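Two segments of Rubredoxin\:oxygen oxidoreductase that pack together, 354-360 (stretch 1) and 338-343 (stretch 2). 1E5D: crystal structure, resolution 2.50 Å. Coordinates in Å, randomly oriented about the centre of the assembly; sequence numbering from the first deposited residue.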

# COMPACT_ATOMS: atom_id res chain seq x y z
N VAL A 354 0.96 2.24 17.99
CA VAL A 354 0.10 2.59 16.86
C VAL A 354 -0.79 1.43 16.42
O VAL A 354 -1.98 1.61 16.18
CB VAL A 354 0.94 3.05 15.65
CG1 VAL A 354 0.06 3.09 14.41
CG2 VAL A 354 1.55 4.42 15.93
N LEU A 355 -0.21 0.23 16.32
CA LEU A 355 -1.04 -0.90 15.90
C LEU A 355 -2.20 -1.09 16.88
O LEU A 355 -3.34 -1.29 16.47
CB LEU A 355 -0.18 -2.16 15.79
CG LEU A 355 0.83 -2.08 14.63
CD1 LEU A 355 1.80 -3.24 14.67
CD2 LEU A 355 0.09 -2.02 13.31
N ALA A 356 -1.88 -0.98 18.16
CA ALA A 356 -2.89 -1.09 19.22
C ALA A 356 -4.00 -0.07 19.02
O ALA A 356 -5.17 -0.42 19.10
CB ALA A 356 -2.27 -0.94 20.59
N GLU A 357 -3.64 1.18 18.74
CA GLU A 357 -4.68 2.20 18.54
C GLU A 357 -5.59 1.83 17.37
O GLU A 357 -6.79 2.10 17.38
CB GLU A 357 -4.04 3.56 18.29
CG GLU A 357 -4.93 4.76 18.57
CD GLU A 357 -4.21 5.87 19.30
OE1 GLU A 357 -2.98 6.02 19.11
OE2 GLU A 357 -4.87 6.61 20.06
N TRP A 358 -4.99 1.20 16.35
CA TRP A 358 -5.75 0.80 15.18
C TRP A 358 -6.74 -0.31 15.55
O TRP A 358 -7.92 -0.24 15.23
CB TRP A 358 -4.84 0.28 14.07
CG TRP A 358 -4.24 1.24 13.11
CD1 TRP A 358 -2.99 1.80 13.19
CD2 TRP A 358 -4.84 1.76 11.92
NE1 TRP A 358 -2.78 2.64 12.12
CE2 TRP A 358 -3.90 2.63 11.33
CE3 TRP A 358 -6.08 1.58 11.30
CZ2 TRP A 358 -4.18 3.31 10.14
CZ3 TRP A 358 -6.35 2.25 10.12
CH2 TRP A 358 -5.40 3.12 9.55
N LEU A 359 -6.22 -1.35 16.21
CA LEU A 359 -7.08 -2.48 16.54
C LEU A 359 -8.22 -2.04 17.45
O LEU A 359 -9.39 -2.28 17.16
CB LEU A 359 -6.26 -3.61 17.16
CG LEU A 359 -5.17 -4.18 16.25
CD1 LEU A 359 -4.63 -5.48 16.81
CD2 LEU A 359 -5.69 -4.38 14.83
N THR A 360 -7.86 -1.39 18.54
CA THR A 360 -8.84 -0.85 19.48
C THR A 360 -9.84 0.05 18.77
O THR A 360 -11.04 0.00 19.00
CB THR A 360 -8.14 -0.07 20.61
OG1 THR A 360 -7.33 -0.98 21.37
CG2 THR A 360 -9.16 0.51 21.57
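Stretch 2, residues 338-343: IGGAFG

Stretch 2 is a strand that runs nearly antiparallel to the helix of stretch 1 and packs on it through a small apolar contact, with no hydrogen bond passing between the two. The direction follows from the axes: their N-to-C vectors make an angle of 168°, and they approach to 7.9 Å. The register agrees, since the CA atoms of L355 and A341 lie 6.0 Å apart and those of L359 and G339 5.9 Å apart; four residues forward along the helix correspond to two residues back along the strand. One helical turn is thus matched to one two-residue repeat of the strand.

Backbone angles support both assignments. Phi/psi values near -60/-45 run through stretch 1, and L359 N donates to L355 O at 2.9 Å, linking the two leucines that face the strand. Stretch 2 is extended throughout, from -97/130 at I338 to a nearly fully stretched 167/168 at G343.

Alternation along the strand determines what meets the helix. A341 directs its CA-to-CB bond toward it, whereas those of I338 and F342 point away. A341 CB sits 3.7 Å from L355 CB, an apolar contact at van der Waals distance. F342 takes part through its backbone, its O lying 3.7 Å from L355 CD1.

At G339 the absence of a side chain leaves room for L359, whose CD1 comes to 3.7 Å from G339 CA; an ideal CB on this glycine would stand only 3.0 Å from the same methyl, a clash. L359 adopts the m, t rotamer. Its CD1 is also modelled 2.8 Å from G340 O, too close to be read as a favourable contact. The buried surface, 209 Å² summed over both sides, confirms a modest interface.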

# COMPACT_ATOMS: atom_id res chain seq x y z
N ILE A 338 -10.79 -10.72 17.92
CA ILE A 338 -9.80 -10.40 18.94
C ILE A 338 -8.54 -9.88 18.26
O ILE A 338 -8.03 -10.50 17.32
CB ILE A 338 -9.46 -11.62 19.81
CG1 ILE A 338 -10.59 -12.04 20.75
CG2 ILE A 338 -8.17 -11.38 20.58
CD1 ILE A 338 -10.51 -13.49 21.16
N GLY A 339 -8.05 -8.74 18.72
CA GLY A 339 -6.86 -8.13 18.18
C GLY A 339 -5.60 -8.52 18.94
O GLY A 339 -5.66 -9.03 20.05
N GLY A 340 -4.47 -8.27 18.30
CA GLY A 340 -3.13 -8.51 18.75
C GLY A 340 -2.15 -7.64 17.98
O GLY A 340 -2.42 -7.25 16.84
N ALA A 341 -1.01 -7.33 18.59
CA ALA A 341 -0.01 -6.51 17.91
C ALA A 341 1.40 -6.86 18.38
O ALA A 341 1.66 -7.34 19.48
CB ALA A 341 -0.27 -5.04 18.12
N PHE A 342 2.38 -6.61 17.50
CA PHE A 342 3.75 -6.93 17.88
C PHE A 342 4.70 -6.23 16.92
O PHE A 342 4.29 -5.69 15.90
CB PHE A 342 3.97 -8.45 17.86
CG PHE A 342 3.83 -9.07 16.49
CD1 PHE A 342 2.57 -9.33 15.96
CD2 PHE A 342 4.95 -9.40 15.73
CE1 PHE A 342 2.42 -9.91 14.71
CE2 PHE A 342 4.81 -9.97 14.49
CZ PHE A 342 3.55 -10.23 13.97
N GLY A 343 5.99 -6.23 17.25
CA GLY A 343 6.91 -5.55 16.35
C GLY A 343 8.27 -5.35 16.98
O GLY A 343 8.45 -5.54 18.17